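Alpha-l-arabinofuranosidase domain protein (Thermotoga maritima, PDB 4ATW) probably hydrolyses terminal, non-reducing alpha-L-arabinofuranosyl residues in arabinose-containing polysaccharides and oligosaccharides, as a heat-stable arabinofuranosidase. Local coordinates at residues N171-E176 with I208-D213; I232-Y237 with Y251-R256. All coordinates share one frame; numbering follows the deposited sequence.

How the interactions relate
Both interactions lie in the parallel eight-stranded (beta/alpha)8 barrel. The chain leaves strand 166-169 into the loop 171-176, runs through helix 184-196 and returns along strand 206-209. Interaction 1 closes this excursion by setting the loop against 208-213. The chain then passes helix 215-225 and enters strand 231-238. Interaction 2 closes the next excursion, packing helix 250-265 back on that strand. The two closures follow in series and neither nests nor crosses. They meet side by side because strands 206-209 and 231-238 are neighbours. A209 O probably accepts a hydrogen bond from S233 N, and D213 probably bonds to the Y234 hydroxyl.

Interaction 1. Residues N171-E176 with I208-D213; sequences NEMYGE and IAVGCD
The 171-176 loop makes a type I beta turn from E172 to G175, closed by G175 N to E172 O at 2.9 Å, and lies beside the chain leaving strand 206-209, with the CA atoms of E172 and V210 6.0 Å apart. No hydrogen bond joins the two segments. The contact is made by side chains, with the Y174 ring at its centre. Y174 holds CG between its backbone N and carbonyl carbon (chi1 53°), and its ring reaches C212. C212 lies over one face. Its CB is 3.6 Å from the centroid of the Y174 ring, a CH-pi contact. Its SG is 4.0 Å from the same centroid of Y174 and 16° off the normal, a sulfur-aromatic contact. The carbonyl O of E172 lies over the opposite face, toward the rim. V210 comes in at the ring edge, where its CG1 is 3.7 Å from Y174 CD2. The same methyl also packs against the start of the turn, 3.7 Å from E172 N. V210 CG2 faces the backbone N of N171 at 4.0 Å. An alanine in place of Y174 would remove the ring on which C212 CB and SG and V210 CG1 pack, and would probably loosen the turn against 210-212. The polar ends of N171 and E172 are directed elsewhere: N171 bonds to R66, and E172 to H235 and W177. This Asn-Glu pair follows the fourth barrel strand, consistent with the place of the acid/base glutamate in related clan GH-A enzymes. Around the contact, Y187 of helix 184-196 bonds to V210 N, and W217 and N218 of helix 215-225 bond to V210 O and C212 N. Strand 206-209 runs between strands 166-169 and 231-238.

Interaction 2. Residues I232-Y237 with Y251-R256; sequences ISYHFY and YLLKER
The F236 ring has L253 on one face and two side chains at its edge. L253 CB stands over the ring centre. L253 CD1 lies over the same face, 3.8 Å from the F236 centroid and 28° off the normal, a CH-pi contact. L252 CD2 meets the rim at F236 CE1, 3.8 Å away. R256 NE is also at this edge, 4.2 Å from F236 CE1. The R256 guanidinium is a second flat group. L252 CD2 lies over one of its faces, toward the rim, and the Y234 hydroxyl sits at its edge. The Y234 ring and the guanidinium planes are 74° apart. R256 NE gives a weak hydrogen bond to Y234 OH at 3.3 Å, bent to 133°. The stronger polar partner of this hydroxyl is D213, whose negative charge would probably make the Y234 oxygen a better acceptor for the N-H of R256. The R256 chain bends at chi2 and chi3, which turns NE toward the tyrosine. Strand 232-237 and helix 251-256 are a beta-alpha unit of the (beta/alpha)8 barrel. They run nearly antiparallel, and the axes of these two segments come within 10.2 Å at their closest. Side chains alternate along the strand. Y234 and F236 start toward the helix, both with CG anti to the backbone N, so their rings extend into the layer between sheet and helix. H235, between them, starts away from the helix. L253 CD1 also approaches Y234, 4.3 Å from Y234 CE2, so one leucine methyl serves both aromatics. F304 and V308 of helix 299-313 adjoin F236 and L253. L252 also touches F384 and V386 of strand 383-398, in the mixed sheet beside the barrel.

Interaction 1. Residues N171-E176 with I208-D213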
ATOM      1  N   ASN A 171      -9.656  12.537   4.057  1.00 33.22           N
ATOM      2  CA  ASN A 171      -9.238  11.311   4.705  1.00 26.11           C
ATOM      3  C   ASN A 171     -10.265  10.846   5.712  1.00 19.62           C
ATOM      4  O   ASN A 171     -10.651  11.591   6.601  1.00 23.46           O
ATOM      5  CB  ASN A 171      -7.913  11.517   5.440  1.00 33.38           C
ATOM      6  CG  ASN A 171      -7.450  10.272   6.160  1.00 36.86           C
ATOM      7  OD1 ASN A 171      -6.871   9.335   5.546  1.00 30.98           O
ATOM      8  ND2 ASN A 171      -7.720  10.233   7.478  1.00 31.05           N
ATOM      9  N   GLU A 172     -10.693   9.603   5.552  1.00 18.76           N
ATOM     10  CA  GLU A 172     -11.649   8.970   6.449  1.00 29.89           C
ATOM     11  C   GLU A 172     -12.647   9.982   6.989  1.00 27.59           C
ATOM     12  O   GLU A 172     -13.010   9.944   8.171  1.00 32.01           O
ATOM     13  CB  GLU A 172     -10.939   8.268   7.642  1.00 35.42           C
ATOM     14  CG  GLU A 172      -9.966   7.138   7.269  1.00 43.74           C
ATOM     15  CD  GLU A 172      -9.512   6.297   8.465  1.00 52.11           C
ATOM     16  OE1 GLU A 172      -9.215   6.862   9.548  1.00 37.99           O
ATOM     17  OE2 GLU A 172      -9.440   5.056   8.303  1.00 52.92           O
ATOM     18  N   MET A 173     -13.108  10.874   6.126  1.00 21.53           N
ATOM     19  CA  MET A 173     -14.055  11.898   6.534  1.00 23.73           C
ATOM     20  C   MET A 173     -15.313  11.401   7.248  1.00 22.73           C
ATOM     21  O   MET A 173     -16.036  12.182   7.880  1.00 17.20           O
ATOM     22  CB  MET A 173     -14.443  12.722   5.321  1.00 24.97           C
ATOM     23  CG  MET A 173     -13.347  13.627   4.896  1.00 31.63           C
ATOM     24  SD  MET A 173     -12.855  14.552   6.328  1.00 41.50           S
ATOM     25  CE  MET A 173     -11.055  14.753   5.960  1.00 48.84           C
ATOM     26  N   TYR A 174     -15.557  10.093   7.155  1.00 24.78           N
ATOM     27  CA  TYR A 174     -16.742   9.480   7.738  1.00 20.88           C
ATOM     28  C   TYR A 174     -16.627   9.326   9.244  1.00 28.24           C
ATOM     29  O   TYR A 174     -17.624   9.431   9.961  1.00 21.24           O
ATOM     30  CB  TYR A 174     -16.988   8.112   7.082  1.00 10.94           C
ATOM     31  CG  TYR A 174     -15.802   7.171   7.091  1.00 14.18           C
ATOM     32  CD1 TYR A 174     -15.494   6.406   8.217  1.00 23.73           C
ATOM     33  CD2 TYR A 174     -14.975   7.057   5.999  1.00 21.49           C
ATOM     34  CE1 TYR A 174     -14.374   5.544   8.267  1.00 18.46           C
ATOM     35  CE2 TYR A 174     -13.856   6.195   6.030  1.00 31.79           C
ATOM     36  CZ  TYR A 174     -13.564   5.444   7.181  1.00 28.11           C
ATOM     37  OH  TYR A 174     -12.451   4.624   7.248  1.00 22.93           O
ATOM     38  N   GLY A 175     -15.382   9.115   9.700  1.00 41.58           N
ATOM     39  CA  GLY A 175     -15.054   8.862  11.106  1.00 40.81           C
ATOM     40  C   GLY A 175     -15.227   9.925  12.168  1.00 36.22           C
ATOM     41  O   GLY A 175     -14.736  11.035  12.030  1.00 20.58           O
ATOM     42  N   GLU A 176     -15.912   9.551  13.249  1.00 41.50           N
ATOM     43  CA  GLU A 176     -16.173  10.469  14.345  1.00 44.55           C
ATOM     44  C   GLU A 176     -14.892  10.956  14.987  1.00 39.78           C
ATOM     45  O   GLU A 176     -14.883  11.906  15.767  1.00 39.98           O
ATOM     46  CB  GLU A 176     -17.058   9.828  15.407  1.00 48.82           C
ATOM     47  CG  GLU A 176     -17.400  10.838  16.467  1.00 88.70           C
ATOM     48  CD  GLU A 176     -18.567  10.428  17.323  1.00102.06           C
ATOM     49  OE1 GLU A 176     -19.006   9.264  17.192  1.00 97.97           O
ATOM     50  OE2 GLU A 176     -19.035  11.276  18.129  1.00121.99           O
ATOM     51  N   ILE A 208      -8.932  10.458  -5.553  1.00 23.28           N
ATOM     52  CA  ILE A 208      -9.350   9.309  -4.760  1.00 20.14           C
ATOM     53  C   ILE A 208     -10.284   9.847  -3.656  1.00 35.10           C
ATOM     54  O   ILE A 208      -9.859  10.631  -2.751  1.00 20.50           O
ATOM     55  CB  ILE A 208      -8.166   8.624  -4.081  1.00 13.45           C
ATOM     56  CG1 ILE A 208      -7.134   8.171  -5.104  1.00 18.22           C
ATOM     57  CG2 ILE A 208      -8.633   7.465  -3.321  1.00 20.09           C
ATOM     58  CD1 ILE A 208      -6.175   9.311  -5.596  1.00 32.49           C
ATOM     59  N   ALA A 209     -11.557   9.432  -3.743  1.00 38.39           N
ATOM     60  CA  ALA A 209     -12.597   9.862  -2.800  1.00 32.89           C
ATOM     61  C   ALA A 209     -12.693   8.905  -1.644  1.00 25.17           C
ATOM     62  O   ALA A 209     -12.436   7.738  -1.780  1.00 31.25           O
ATOM     63  CB  ALA A 209     -13.926   9.966  -3.498  1.00 20.52           C
ATOM     64  N   VAL A 210     -13.065   9.410  -0.494  1.00 18.86           N
ATOM     65  CA  VAL A 210     -13.149   8.581   0.661  1.00 20.42           C
ATOM     66  C   VAL A 210     -14.279   7.609   0.612  1.00 27.94           C
ATOM     67  O   VAL A 210     -15.442   8.002   0.535  1.00 29.89           O
ATOM     68  CB  VAL A 210     -13.358   9.386   1.883  1.00 21.99           C
ATOM     69  CG1 VAL A 210     -13.208   8.473   3.098  1.00 34.13           C
ATOM     70  CG2 VAL A 210     -12.375  10.523   1.903  1.00 20.54           C
ATOM     71  N   GLY A 211     -13.933   6.337   0.671  1.00 26.36           N
ATOM     72  CA  GLY A 211     -14.937   5.311   0.665  1.00 28.61           C
ATOM     73  C   GLY A 211     -14.746   4.575   1.957  1.00 30.48           C
ATOM     74  O   GLY A 211     -13.755   4.805   2.647  1.00 46.74           O
ATOM     75  N   CYS A 212     -15.670   3.698   2.308  1.00 25.89           N
ATOM     76  CA  CYS A 212     -15.504   2.958   3.540  1.00 33.72           C
ATOM     77  C   CYS A 212     -16.473   1.768   3.577  1.00 27.58           C
ATOM     78  O   CYS A 212     -16.921   1.341   2.534  1.00 22.25           O
ATOM     79  CB  CYS A 212     -15.694   3.870   4.745  1.00 26.42           C
ATOM     80  SG  CYS A 212     -17.372   4.106   5.068  1.00 39.75           S
ATOM     81  N   ASP A 213     -16.785   1.239   4.759  1.00 27.20           N
ATOM     82  CA  ASP A 213     -17.628   0.075   4.845  1.00 26.35           C
ATOM     83  C   ASP A 213     -19.127   0.307   4.856  1.00 36.11           C
ATOM     84  O   ASP A 213     -19.911  -0.641   4.767  1.00 43.68           O
ATOM     85  CB  ASP A 213     -17.212  -0.772   6.038  1.00 24.85           C
ATOM     86  CG  ASP A 213     -16.086  -1.709   5.697  1.00 38.96           C
ATOM     87  OD1 ASP A 213     -16.219  -2.400   4.653  1.00 47.73           O
ATOM     88  OD2 ASP A 213     -15.086  -1.764   6.456  1.00 37.53           O
TER

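Interaction 2. Residues I232-Y237 with Y251-R256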
ATOM      1  N   ILE A 232     -12.210   5.224  -5.461  1.00 30.52           N
ATOM      2  CA  ILE A 232     -12.959   5.342  -4.227  1.00 29.95           C
ATOM      3  C   ILE A 232     -12.064   4.550  -3.290  1.00 33.70           C
ATOM      4  O   ILE A 232     -11.684   3.419  -3.567  1.00 25.16           O
ATOM      5  CB  ILE A 232     -14.391   4.790  -4.316  1.00 19.04           C
ATOM      6  CG1 ILE A 232     -15.019   4.859  -2.933  1.00 20.85           C
ATOM      7  CG2 ILE A 232     -14.404   3.392  -4.861  1.00 18.94           C
ATOM      8  CD1 ILE A 232     -16.540   4.786  -2.963  1.00 31.44           C
ATOM      9  N   SER A 233     -11.658   5.231  -2.231  1.00 43.65           N
ATOM     10  CA  SER A 233     -10.739   4.735  -1.226  1.00 41.65           C
ATOM     11  C   SER A 233     -11.311   3.623  -0.375  1.00 40.36           C
ATOM     12  O   SER A 233     -12.501   3.648  -0.067  1.00 35.18           O
ATOM     13  CB  SER A 233     -10.320   5.938  -0.358  1.00 22.76           C
ATOM     14  OG  SER A 233      -9.631   5.562   0.800  1.00 44.41           O
ATOM     15  N   TYR A 234     -10.472   2.633  -0.055  1.00 27.69           N
ATOM     16  CA  TYR A 234     -10.869   1.558   0.849  1.00 39.43           C
ATOM     17  C   TYR A 234      -9.733   1.257   1.836  1.00 38.78           C
ATOM     18  O   TYR A 234      -8.581   1.106   1.425  1.00 33.22           O
ATOM     19  CB  TYR A 234     -11.252   0.262   0.122  1.00 47.16           C
ATOM     20  CG  TYR A 234     -11.936  -0.749   1.061  1.00 43.39           C
ATOM     21  CD1 TYR A 234     -13.268  -0.588   1.442  1.00 35.07           C
ATOM     22  CD2 TYR A 234     -11.216  -1.795   1.638  1.00 38.09           C
ATOM     23  CE1 TYR A 234     -13.861  -1.432   2.374  1.00 37.90           C
ATOM     24  CE2 TYR A 234     -11.816  -2.643   2.575  1.00 42.34           C
ATOM     25  CZ  TYR A 234     -13.128  -2.450   2.933  1.00 32.20           C
ATOM     26  OH  TYR A 234     -13.686  -3.265   3.870  1.00 40.82           O
ATOM     27  N   HIS A 235     -10.068   1.184   3.131  1.00 40.70           N
ATOM     28  CA  HIS A 235      -9.088   0.939   4.173  1.00 38.16           C
ATOM     29  C   HIS A 235      -9.342  -0.404   4.785  1.00 42.86           C
ATOM     30  O   HIS A 235     -10.462  -0.662   5.206  1.00 49.49           O
ATOM     31  CB  HIS A 235      -9.193   2.012   5.250  1.00 40.21           C
ATOM     32  CG  HIS A 235      -8.692   3.350   4.812  1.00 59.37           C
ATOM     33  ND1 HIS A 235      -8.537   4.412   5.679  1.00 64.63           N
ATOM     34  CD2 HIS A 235      -8.323   3.806   3.591  1.00 63.99           C
ATOM     35  CE1 HIS A 235      -8.097   5.464   5.011  1.00 71.13           C
ATOM     36  NE2 HIS A 235      -7.958   5.123   3.741  1.00 73.48           N
ATOM     37  N   PHE A 236      -8.321  -1.266   4.844  1.00 40.61           N
ATOM     38  CA  PHE A 236      -8.484  -2.603   5.435  1.00 35.66           C
ATOM     39  C   PHE A 236      -7.430  -2.932   6.475  1.00 36.85           C
ATOM     40  O   PHE A 236      -6.263  -3.057   6.142  1.00 34.32           O
ATOM     41  CB  PHE A 236      -8.428  -3.672   4.358  1.00 29.87           C
ATOM     42  CG  PHE A 236      -8.792  -5.042   4.847  1.00 30.36           C
ATOM     43  CD1 PHE A 236     -10.122  -5.435   4.940  1.00 36.67           C
ATOM     44  CD2 PHE A 236      -7.811  -5.948   5.210  1.00 46.98           C
ATOM     45  CE1 PHE A 236     -10.475  -6.726   5.395  1.00 39.46           C
ATOM     46  CE2 PHE A 236      -8.139  -7.246   5.666  1.00 52.57           C
ATOM     47  CZ  PHE A 236      -9.473  -7.635   5.760  1.00 46.13           C
ATOM     48  N   TYR A 237      -7.840  -3.070   7.731  1.00 38.18           N
ATOM     49  CA  TYR A 237      -6.905  -3.405   8.802  1.00 48.33           C
ATOM     50  C   TYR A 237      -7.391  -4.684   9.469  1.00 55.84           C
ATOM     51  O   TYR A 237      -8.529  -4.753   9.939  1.00 55.81           O
ATOM     52  CB  TYR A 237      -6.817  -2.280   9.840  1.00 45.03           C
ATOM     53  CG  TYR A 237      -6.073  -1.038   9.359  1.00 50.12           C
ATOM     54  CD1 TYR A 237      -4.747  -1.114   8.937  1.00 60.01           C
ATOM     55  CD2 TYR A 237      -6.705   0.205   9.275  1.00 53.19           C
ATOM     56  CE1 TYR A 237      -4.076   0.007   8.440  1.00 46.86           C
ATOM     57  CE2 TYR A 237      -6.037   1.329   8.778  1.00 40.03           C
ATOM     58  CZ  TYR A 237      -4.729   1.212   8.363  1.00 46.06           C
ATOM     59  OH  TYR A 237      -4.063   2.287   7.846  1.00 52.36           O
ATOM     60  N   TYR A 251      -8.634 -13.452   2.321  1.00 47.11           N
ATOM     61  CA  TYR A 251      -9.742 -13.824   1.487  1.00 47.85           C
ATOM     62  C   TYR A 251     -11.007 -13.100   1.892  1.00 43.41           C
ATOM     63  O   TYR A 251     -11.989 -13.106   1.164  1.00 48.37           O
ATOM     64  CB  TYR A 251      -9.866 -15.344   1.441  1.00 38.29           C
ATOM     65  CG  TYR A 251      -8.659 -15.896   0.688  1.00 44.70           C
ATOM     66  CD1 TYR A 251      -8.623 -15.904  -0.721  1.00 37.00           C
ATOM     67  CD2 TYR A 251      -7.489 -16.266   1.370  1.00 40.53           C
ATOM     68  CE1 TYR A 251      -7.455 -16.255  -1.422  1.00 35.96           C
ATOM     69  CE2 TYR A 251      -6.315 -16.611   0.677  1.00 35.62           C
ATOM     70  CZ  TYR A 251      -6.309 -16.599  -0.714  1.00 40.77           C
ATOM     71  OH  TYR A 251      -5.155 -16.889  -1.391  1.00 36.83           O
ATOM     72  N   LEU A 252     -10.966 -12.447   3.047  1.00 33.33           N
ATOM     73  CA  LEU A 252     -12.088 -11.633   3.495  1.00 27.87           C
ATOM     74  C   LEU A 252     -11.912 -10.340   2.694  1.00 30.63           C
ATOM     75  O   LEU A 252     -12.836  -9.856   2.064  1.00 35.98           O
ATOM     76  CB  LEU A 252     -11.990 -11.341   4.993  1.00 35.50           C
ATOM     77  CG  LEU A 252     -13.122 -10.609   5.718  1.00 31.93           C
ATOM     78  CD1 LEU A 252     -12.758 -10.425   7.166  1.00 29.83           C
ATOM     79  CD2 LEU A 252     -13.341  -9.272   5.090  1.00 44.94           C
ATOM     80  N   LEU A 253     -10.700  -9.794   2.690  1.00 42.44           N
ATOM     81  CA  LEU A 253     -10.419  -8.579   1.940  1.00 40.62           C
ATOM     82  C   LEU A 253     -10.870  -8.770   0.495  1.00 42.83           C
ATOM     83  O   LEU A 253     -11.284  -7.822  -0.167  1.00 37.37           O
ATOM     84  CB  LEU A 253      -8.924  -8.257   1.985  1.00 11.77           C
ATOM     85  CG  LEU A 253      -8.552  -7.115   1.034  1.00 37.87           C
ATOM     86  CD1 LEU A 253      -9.049  -5.773   1.560  1.00 27.87           C
ATOM     87  CD2 LEU A 253      -7.052  -7.095   0.837  1.00 28.73           C
ATOM     88  N   LYS A 254     -10.799 -10.004   0.011  1.00 45.47           N
ATOM     89  CA  LYS A 254     -11.200 -10.274  -1.358  1.00 50.01           C
ATOM     90  C   LYS A 254     -12.685  -9.937  -1.553  1.00 51.57           C
ATOM     91  O   LYS A 254     -13.053  -9.139  -2.427  1.00 50.18           O
ATOM     92  CB  LYS A 254     -10.943 -11.744  -1.716  1.00 48.05           C
ATOM     93  CG  LYS A 254     -11.194 -12.096  -3.193  1.00 32.29           C
ATOM     94  CD  LYS A 254     -11.627 -13.544  -3.302  1.00 32.81           C
ATOM     95  CE  LYS A 254     -11.837 -13.991  -4.741  1.00 46.52           C
ATOM     96  NZ  LYS A 254     -12.519 -15.348  -4.810  1.00 45.46           N
ATOM     97  N   GLU A 255     -13.540 -10.535  -0.731  1.00 47.49           N
ATOM     98  CA  GLU A 255     -14.971 -10.306  -0.842  1.00 44.63           C
ATOM     99  C   GLU A 255     -15.321  -8.860  -0.611  1.00 48.48           C
ATOM    100  O   GLU A 255     -16.279  -8.334  -1.195  1.00 56.25           O
ATOM    101  CB  GLU A 255     -15.737 -11.173   0.148  1.00 24.10           C
ATOM    102  CG  GLU A 255     -15.679 -12.624  -0.202  1.00 22.91           C
ATOM    103  CD  GLU A 255     -16.398 -12.918  -1.495  1.00 49.25           C
ATOM    104  OE1 GLU A 255     -17.491 -12.310  -1.717  1.00 46.10           O
ATOM    105  OE2 GLU A 255     -15.873 -13.760  -2.285  1.00 48.32           O
ATOM    106  N   ARG A 256     -14.537  -8.210   0.239  1.00 38.40           N
ATOM    107  CA  ARG A 256     -14.788  -6.815   0.554  1.00 29.64           C
ATOM    108  C   ARG A 256     -14.575  -5.949  -0.659  1.00 30.09           C
ATOM    109  O   ARG A 256     -15.432  -5.132  -0.993  1.00 38.94           O
ATOM    110  CB  ARG A 256     -13.886  -6.359   1.676  1.00 31.32           C
ATOM    111  CG  ARG A 256     -14.626  -5.653   2.766  1.00 42.20           C
ATOM    112  CD  ARG A 256     -15.184  -6.602   3.780  1.00 14.80           C
ATOM    113  NE  ARG A 256     -14.667  -6.187   5.063  1.00 37.41           N
ATOM    114  CZ  ARG A 256     -15.062  -6.676   6.232  1.00 47.51           C
ATOM    115  NH1 ARG A 256     -16.010  -7.619   6.261  1.00 42.08           N
ATOM    116  NH2 ARG A 256     -14.499  -6.232   7.366  1.00 41.51           N
TER